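Local coordinates for toll-like receptor 6, Variable lymphocyte receptor B (Mus musculus, PDB 3A79), which probably senses bacterial lipopeptides in innate immunity, as the leucine-rich-repeat ectodomain of mouse TLR6, here engineered as a fusion with part of a hagfish VLRB, at residues F297-T302 and E330-M335; S351-T356 and S374-L379; V395-K400 and T423-E428. All blocks are in the same frame, centred on the assembly; numbering follows the deposited sequence.

All three contacts lie in the Toll-like receptor 6 part of the engineered fusion and join segments between the strands of neighbouring turns of its leucine-rich-repeat solenoid: loops in contacts 1 and 2, the end region of helix 394-397 and a loop in contact 3. They follow one another along the chain. Contacts 1 and 2 have centres 12 Å apart and touch: K334 O lies 2.8 Å from T356 N, probably a hydrogen bond, and the ring of F355 packs against I333 O. Contact 3 is centred 16 Å from contact 2, nearest atoms about 6 Å apart, and 28 Å from contact 1. A protein-attached glycan lies beside S374 and K377 of contact 2 and K400 of contact 3.

Contact 1 (F297-T302 and E330-M335); sequences FTYSET and EMNIKM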
# COMPACT_ATOMS: atom_id res chain seq x y z
N PHE B 297 10.46 -31.13 -8.31
CA PHE B 297 9.60 -31.54 -7.22
C PHE B 297 8.29 -32.12 -7.75
O PHE B 297 7.77 -31.67 -8.77
CB PHE B 297 9.31 -30.37 -6.27
CG PHE B 297 8.57 -29.24 -6.91
CD1 PHE B 297 7.20 -29.12 -6.75
CD2 PHE B 297 9.24 -28.29 -7.68
CE1 PHE B 297 6.51 -28.07 -7.36
CE2 PHE B 297 8.57 -27.25 -8.28
CZ PHE B 297 7.20 -27.14 -8.12
N THR B 298 7.79 -33.13 -7.06
CA THR B 298 6.44 -33.65 -7.28
C THR B 298 5.80 -33.87 -5.93
O THR B 298 6.42 -34.41 -5.01
CB THR B 298 6.42 -34.98 -8.09
OG1 THR B 298 7.65 -35.70 -7.91
CG2 THR B 298 6.20 -34.71 -9.58
N TYR B 299 4.55 -33.44 -5.80
CA TYR B 299 3.79 -33.68 -4.58
C TYR B 299 2.86 -34.87 -4.71
O TYR B 299 1.85 -34.80 -5.42
CB TYR B 299 3.00 -32.45 -4.21
CG TYR B 299 3.89 -31.30 -3.89
CD1 TYR B 299 3.95 -30.19 -4.72
CD2 TYR B 299 4.72 -31.33 -2.78
CE1 TYR B 299 4.77 -29.14 -4.44
CE2 TYR B 299 5.54 -30.29 -2.48
CZ TYR B 299 5.56 -29.19 -3.31
OH TYR B 299 6.39 -28.14 -3.02
N SER B 300 3.19 -35.95 -4.02
CA SER B 300 2.38 -37.15 -4.03
C SER B 300 1.58 -37.21 -2.75
O SER B 300 1.77 -36.38 -1.87
CB SER B 300 3.26 -38.39 -4.13
OG SER B 300 4.35 -38.18 -5.01
N GLU B 301 0.70 -38.20 -2.65
CA GLU B 301 -0.03 -38.47 -1.42
C GLU B 301 0.84 -38.14 -0.22
O GLU B 301 1.99 -38.59 -0.14
CB GLU B 301 -0.44 -39.94 -1.37
CG GLU B 301 0.72 -40.93 -1.59
CD GLU B 301 0.84 -41.43 -3.03
OE1 GLU B 301 0.49 -40.68 -3.98
OE2 GLU B 301 1.28 -42.59 -3.22
N THR B 302 0.31 -37.35 0.70
CA THR B 302 1.07 -36.93 1.87
C THR B 302 0.21 -36.91 3.13
O THR B 302 -1.01 -36.81 3.05
CB THR B 302 1.66 -35.52 1.68
OG1 THR B 302 2.26 -35.07 2.90
CG2 THR B 302 0.57 -34.55 1.27
N GLU B 330 1.44 -25.44 -6.25
CA GLU B 330 1.16 -26.83 -6.62
C GLU B 330 1.19 -27.82 -5.44
O GLU B 330 1.37 -29.01 -5.65
CB GLU B 330 2.16 -27.33 -7.69
CG GLU B 330 2.52 -26.34 -8.80
CD GLU B 330 3.25 -27.02 -9.95
OE1 GLU B 330 4.22 -26.44 -10.50
OE2 GLU B 330 2.85 -28.15 -10.31
N MET B 331 1.03 -27.33 -4.21
CA MET B 331 1.03 -28.22 -3.05
C MET B 331 -0.35 -28.83 -2.86
O MET B 331 -1.37 -28.16 -3.06
CB MET B 331 1.45 -27.50 -1.76
CG MET B 331 2.94 -27.20 -1.68
SD MET B 331 3.43 -26.38 -0.15
CE MET B 331 5.19 -26.74 -0.21
N ASN B 332 -0.37 -30.11 -2.48
CA ASN B 332 -1.62 -30.84 -2.32
C ASN B 332 -2.02 -31.07 -0.87
O ASN B 332 -2.34 -32.19 -0.46
CB ASN B 332 -1.59 -32.16 -3.09
CG ASN B 332 -0.51 -33.11 -2.58
OD1 ASN B 332 0.44 -32.69 -1.93
ND2 ASN B 332 -0.66 -34.40 -2.90
N ILE B 333 -2.00 -29.99 -0.09
CA ILE B 333 -2.42 -30.03 1.29
C ILE B 333 -3.70 -29.21 1.44
O ILE B 333 -4.10 -28.53 0.51
CB ILE B 333 -1.31 -29.48 2.19
CG1 ILE B 333 -0.94 -28.06 1.74
CG2 ILE B 333 -0.10 -30.39 2.14
CD1 ILE B 333 0.48 -27.66 2.11
N LYS B 334 -4.34 -29.28 2.61
CA LYS B 334 -5.58 -28.53 2.85
C LYS B 334 -5.34 -27.09 3.31
O LYS B 334 -6.11 -26.20 2.97
CB LYS B 334 -6.50 -29.26 3.84
CG LYS B 334 -7.38 -30.30 3.15
CD LYS B 334 -8.25 -31.10 4.13
CE LYS B 334 -8.65 -32.44 3.50
NZ LYS B 334 -9.10 -33.47 4.49
N MET B 335 -4.28 -26.86 4.08
CA MET B 335 -4.02 -25.52 4.59
C MET B 335 -2.62 -25.01 4.32
O MET B 335 -1.64 -25.65 4.67
CB MET B 335 -4.29 -25.48 6.09
CG MET B 335 -5.60 -26.09 6.49
SD MET B 335 -5.60 -26.37 8.25
CE MET B 335 -5.42 -24.67 8.82
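Y299 and M331 each hold CG anti to the carbonyl carbon (chi1 -64° in Y299), and with these torsions M331 CG comes over one face of the tyrosine ring, 4.0 Å from its centroid and offset toward the rim, a CH-pi contact. Beyond CG the methionine chain is extended, and it carries M331 CE to Y299 OH at 3.4 Å; M331 SD lies farther off and oblique to the ring in a Met-aromatic contact. At the other end of the tyrosine, N332 OD1 sits 3.4 Å from Y299 CB and also takes the indole N-H of W274, whose ring meets that of Y299. N332 ND2 points almost straight (173°) at S300 O, a weak bond at 3.3 Å. T302 CG2 approaches N332 OD1 at 3.7 Å. The tyrosine hydroxyl hydrogen-bonds to V327 O of helix 321-329, so an alanine at Y299 would probably leave that carbonyl without its mate and open a gap beside M331. Two loops of successive solenoid turns are thus joined chiefly by apolar contact on an aromatic face, while the amide of N332 is divided: its nitrogen bonded weakly to S300 O, its oxygen engaged by W274 outside the pair.

Contact 2 (S351-T356 and S374-L379); sequences SPSSFT and STLKRL. With NAG (2-acetamido-2-deoxy-beta-D-glucopyranose), chain H.
T375 and S353 form the polar centre where residues 351-356 lie against residues 374-379. S353 N donates to T375 O at 3.2 Å, nearly straight at 175°, with the donor tilted from the carbonyl plane. The S353 hydroxyl lies between its own backbone N and carbonyl carbon (chi1 78°), which turns OG back toward both T375 O, a weak bond at 3.5 Å, and F355 N, which donates weakly to it in the manner of an ST turn. The same OG is touched by L376 CD2. That methyl also reaches F355 CD1 at 4.0 Å, arriving at the edge of the phenyl ring near its plane. T375 OG1 rests beside the peptide link between S351 and P352.

R378 is extended from CG to NE and reaches the other segment, where R378 CD lies 3.8 Å from S353 O, and R378 NH1 meets S354 CB at 3.6 Å, so that the serine carbon sits in plane at the guanidinium edge. The S354 hydroxyl turns instead to I333 O, weakly. T356 CG2 abuts R378 O at 3.6 Å. L379 CG stands anti to its backbone N (chi1 -178°), and L379 CD1 packs on T356 C at 3.6 Å; the L379 side chain also touches L358 of strand 357-359. S374 CB and the end of K377 lie against the acetamido group of a protein-attached glycan.

This is packing between consecutive turns of the repeat solenoid, at loops leading into strands 357-359 and 381-383. A single good backbone bond crosses it, with the hydroxyl of S353 shared between two weak bonds. R378 and T375 supply the larger share of the packing, and the leucine methyls add to it. R378 meets residues 351-356 through CB, CD and the NH1 edge, without a hydrogen bond between the two segments.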
# COMPACT_ATOMS: atom_id res chain seq x y z
N SER B 351 -3.55 -27.10 -11.60
CA SER B 351 -4.62 -28.10 -11.62
C SER B 351 -5.46 -27.86 -10.38
O SER B 351 -4.99 -27.25 -9.42
CB SER B 351 -4.02 -29.51 -11.60
OG SER B 351 -3.23 -29.79 -12.74
N PRO B 352 -6.73 -28.32 -10.39
CA PRO B 352 -7.62 -28.17 -9.23
C PRO B 352 -6.91 -28.57 -7.93
O PRO B 352 -6.53 -29.73 -7.80
CB PRO B 352 -8.73 -29.17 -9.53
CG PRO B 352 -8.82 -29.17 -11.00
CD PRO B 352 -7.43 -28.93 -11.53
N SER B 353 -6.73 -27.63 -7.01
CA SER B 353 -6.04 -27.96 -5.76
C SER B 353 -7.03 -28.39 -4.70
O SER B 353 -8.23 -28.53 -4.96
CB SER B 353 -5.20 -26.79 -5.25
OG SER B 353 -6.02 -25.83 -4.62
N SER B 354 -6.53 -28.61 -3.49
CA SER B 354 -7.35 -29.11 -2.41
C SER B 354 -7.25 -28.16 -1.24
O SER B 354 -7.81 -28.40 -0.17
CB SER B 354 -6.94 -30.53 -2.01
OG SER B 354 -5.56 -30.59 -1.71
N PHE B 355 -6.53 -27.07 -1.46
CA PHE B 355 -6.50 -25.98 -0.50
C PHE B 355 -7.92 -25.67 -0.10
O PHE B 355 -8.77 -25.44 -0.96
CB PHE B 355 -5.89 -24.72 -1.12
CG PHE B 355 -4.42 -24.81 -1.35
CD1 PHE B 355 -3.87 -24.33 -2.53
CD2 PHE B 355 -3.58 -25.35 -0.39
CE1 PHE B 355 -2.52 -24.40 -2.76
CE2 PHE B 355 -2.22 -25.42 -0.61
CZ PHE B 355 -1.69 -24.95 -1.79
N THR B 356 -8.19 -25.69 1.19
CA THR B 356 -9.47 -25.23 1.70
C THR B 356 -9.25 -24.09 2.67
O THR B 356 -10.20 -23.48 3.16
CB THR B 356 -10.27 -26.37 2.36
OG1 THR B 356 -9.60 -26.80 3.55
CG2 THR B 356 -10.39 -27.53 1.40
N SER B 374 -9.71 -20.51 -11.39
CA SER B 374 -10.83 -21.45 -11.37
C SER B 374 -10.42 -22.77 -10.76
O SER B 374 -10.97 -23.82 -11.07
CB SER B 374 -11.34 -21.67 -12.80
OG SER B 374 -10.27 -21.78 -13.72
N THR B 375 -9.46 -22.71 -9.86
CA THR B 375 -8.75 -23.90 -9.45
C THR B 375 -8.61 -23.89 -7.92
O THR B 375 -7.79 -24.59 -7.33
CB THR B 375 -7.41 -23.92 -10.20
OG1 THR B 375 -7.13 -25.24 -10.68
CG2 THR B 375 -6.27 -23.39 -9.35
N LEU B 376 -9.45 -23.07 -7.29
CA LEU B 376 -9.56 -23.01 -5.84
C LEU B 376 -11.02 -23.21 -5.44
O LEU B 376 -11.54 -22.54 -4.55
CB LEU B 376 -9.02 -21.68 -5.32
CG LEU B 376 -7.52 -21.41 -5.47
CD1 LEU B 376 -7.20 -19.95 -5.21
CD2 LEU B 376 -6.67 -22.31 -4.56
N LYS B 377 -11.68 -24.15 -6.12
CA LYS B 377 -13.10 -24.38 -5.89
C LYS B 377 -13.36 -25.12 -4.58
O LYS B 377 -14.51 -25.31 -4.20
CB LYS B 377 -13.71 -25.15 -7.07
CG LYS B 377 -13.93 -24.32 -8.32
CD LYS B 377 -14.46 -25.21 -9.44
CE LYS B 377 -14.59 -24.47 -10.76
NZ LYS B 377 -15.74 -23.55 -10.74
N ARG B 378 -12.31 -25.55 -3.90
CA ARG B 378 -12.50 -26.18 -2.60
C ARG B 378 -12.22 -25.17 -1.49
O ARG B 378 -12.70 -25.34 -0.36
CB ARG B 378 -11.64 -27.45 -2.44
CG ARG B 378 -12.23 -28.69 -3.10
CD ARG B 378 -11.23 -29.85 -3.12
NE ARG B 378 -11.82 -31.14 -3.50
CZ ARG B 378 -11.16 -32.30 -3.50
NH1 ARG B 378 -9.88 -32.35 -3.15
NH2 ARG B 378 -11.79 -33.42 -3.86
N LEU B 379 -11.48 -24.12 -1.83
CA LEU B 379 -11.10 -23.05 -0.89
C LEU B 379 -12.27 -22.42 -0.14
O LEU B 379 -13.15 -21.82 -0.75
CB LEU B 379 -10.34 -21.94 -1.62
CG LEU B 379 -9.83 -20.80 -0.75
CD1 LEU B 379 -9.06 -21.34 0.42
CD2 LEU B 379 -8.97 -19.88 -1.58
C1 NAG H . -16.60 -19.18 -13.72
C2 NAG H . -17.06 -20.45 -14.45
C3 NAG H . -17.95 -20.15 -15.66
C4 NAG H . -19.10 -19.23 -15.23
C5 NAG H . -18.55 -17.97 -14.54
C6 NAG H . -19.64 -17.04 -14.01
C7 NAG H . -15.61 -22.30 -14.10
C8 NAG H . -16.78 -23.07 -13.55
N2 NAG H . -15.90 -21.22 -14.82
O3 NAG H . -18.40 -21.34 -16.29
O4 NAG H . -19.90 -18.94 -16.36
O5 NAG H . -17.68 -18.30 -13.46
O6 NAG H . -19.99 -17.35 -12.68
O7 NAG H . -14.45 -22.66 -13.86

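Contact 3 (V395-K400 and T423-E428); sequences VALMTK and TCAWAE
The indole of W426 lies with one face on A396, whose CB stands over the ring system. That methyl is 3.7 Å from the centroid of the five-membered ring and 16° off its normal, a clear CH-pi contact. T399 OG1 and V395 O both come at the six-membered ring obliquely, T399 OG1 3.3 Å from W426 CE3. V395 CG1 is a looser neighbour, 4.3 Å from W426 CH2. The indole N-H at NE1 is bonded to C447 O, and C447 is also the disulfide mate of C424, so the bond and the disulfide tie this loop to the same residue.

T399 carries the polar link. Its OG1 lies between the backbone N and the carbonyl carbon (chi1 68°), where it gives its proton back to A396 O at 3.2 Å and accepts A427 N at 3.1 Å, the latter bond bent to 139°. Its CG2 is turned to W426 CZ3, at 3.9 Å. Farther out, L397 CD1 and A425 CB meet at 4.1 Å, and the backbone of K400 passes A425 O; the K400 side chain runs beside a protein-attached glycan.

Helix 394-397 and the residues after it are thus packed onto the loop that leads to strand 432-434, one solenoid turn on. A396 meets the indole face, its small size probably allowing this close approach, while T399, three residues on, makes the polar link: one hydroxyl, used as both donor and acceptor, satisfies a carbonyl of its own segment and an amide of the next within a largely buried interface.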
# COMPACT_ATOMS: atom_id res chain seq x y z
N VAL B 395 -11.18 -7.24 -6.39
CA VAL B 395 -11.27 -8.18 -5.28
C VAL B 395 -12.59 -8.98 -5.27
O VAL B 395 -12.72 -10.01 -4.61
CB VAL B 395 -11.10 -7.46 -3.90
CG1 VAL B 395 -11.16 -8.44 -2.73
CG2 VAL B 395 -9.80 -6.65 -3.87
N ALA B 396 -13.58 -8.50 -6.01
CA ALA B 396 -14.85 -9.22 -6.11
C ALA B 396 -14.75 -10.21 -7.24
O ALA B 396 -15.25 -11.32 -7.15
CB ALA B 396 -16.00 -8.25 -6.34
N LEU B 397 -14.09 -9.79 -8.32
CA LEU B 397 -13.95 -10.62 -9.50
C LEU B 397 -13.05 -11.82 -9.21
O LEU B 397 -13.09 -12.83 -9.91
CB LEU B 397 -13.38 -9.79 -10.66
CG LEU B 397 -13.33 -10.46 -12.04
CD1 LEU B 397 -14.73 -10.59 -12.64
CD2 LEU B 397 -12.40 -9.71 -13.00
N MET B 398 -12.23 -11.69 -8.17
CA MET B 398 -11.32 -12.74 -7.75
C MET B 398 -12.05 -14.00 -7.28
O MET B 398 -11.63 -15.11 -7.57
CB MET B 398 -10.44 -12.23 -6.62
CG MET B 398 -9.63 -13.32 -5.93
SD MET B 398 -8.51 -12.60 -4.73
CE MET B 398 -9.52 -12.63 -3.26
N THR B 399 -13.14 -13.80 -6.56
CA THR B 399 -13.87 -14.92 -5.96
C THR B 399 -14.89 -15.53 -6.92
O THR B 399 -15.60 -16.47 -6.55
CB THR B 399 -14.58 -14.48 -4.66
OG1 THR B 399 -15.64 -13.56 -4.96
CG2 THR B 399 -13.59 -13.81 -3.72
N LYS B 400 -14.97 -15.00 -8.13
CA LYS B 400 -15.96 -15.43 -9.11
C LYS B 400 -16.14 -16.95 -9.15
O LYS B 400 -17.27 -17.45 -9.13
CB LYS B 400 -15.61 -14.89 -10.50
CG LYS B 400 -16.63 -15.24 -11.58
CD LYS B 400 -16.41 -14.44 -12.87
CE LYS B 400 -15.26 -14.99 -13.71
NZ LYS B 400 -15.43 -14.66 -15.16
N THR B 423 -18.36 -3.03 -11.80
CA THR B 423 -19.11 -4.27 -12.05
C THR B 423 -18.94 -5.33 -10.95
O THR B 423 -17.82 -5.65 -10.53
CB THR B 423 -18.78 -4.90 -13.43
OG1 THR B 423 -19.12 -3.98 -14.47
CG2 THR B 423 -19.57 -6.20 -13.62
N CYS B 424 -20.08 -5.87 -10.51
CA CYS B 424 -20.14 -6.82 -9.41
C CYS B 424 -20.14 -8.23 -9.94
O CYS B 424 -20.80 -8.51 -10.94
CB CYS B 424 -21.41 -6.60 -8.57
SG CYS B 424 -21.20 -6.93 -6.81
N ALA B 425 -19.40 -9.10 -9.25
CA ALA B 425 -19.30 -10.53 -9.59
C ALA B 425 -18.90 -11.37 -8.37
O ALA B 425 -18.08 -12.28 -8.50
CB ALA B 425 -18.29 -10.74 -10.71
N TRP B 426 -19.48 -11.07 -7.21
CA TRP B 426 -19.12 -11.76 -5.97
C TRP B 426 -19.46 -13.24 -6.00
O TRP B 426 -20.36 -13.67 -6.72
CB TRP B 426 -19.79 -11.11 -4.75
CG TRP B 426 -19.03 -9.94 -4.17
CD1 TRP B 426 -19.43 -8.65 -4.14
CD2 TRP B 426 -17.74 -9.98 -3.52
NE1 TRP B 426 -18.48 -7.87 -3.53
CE2 TRP B 426 -17.44 -8.66 -3.14
CE3 TRP B 426 -16.83 -10.99 -3.24
CZ2 TRP B 426 -16.25 -8.33 -2.48
CZ3 TRP B 426 -15.65 -10.66 -2.59
CH2 TRP B 426 -15.37 -9.34 -2.22
N ALA B 427 -18.73 -14.01 -5.20
CA ALA B 427 -19.06 -15.41 -5.01
C ALA B 427 -20.34 -15.46 -4.19
O ALA B 427 -20.41 -14.93 -3.09
CB ALA B 427 -17.94 -16.13 -4.30
N GLU B 428 -21.35 -16.11 -4.74
CA GLU B 428 -22.68 -16.13 -4.15
C GLU B 428 -22.68 -16.79 -2.78
O GLU B 428 -23.69 -16.83 -2.10
CB GLU B 428 -23.64 -16.87 -5.10
CG GLU B 428 -23.53 -16.43 -6.57
CD GLU B 428 -22.20 -16.79 -7.23
OE1 GLU B 428 -21.64 -15.94 -7.97
OE2 GLU B 428 -21.70 -17.91 -7.01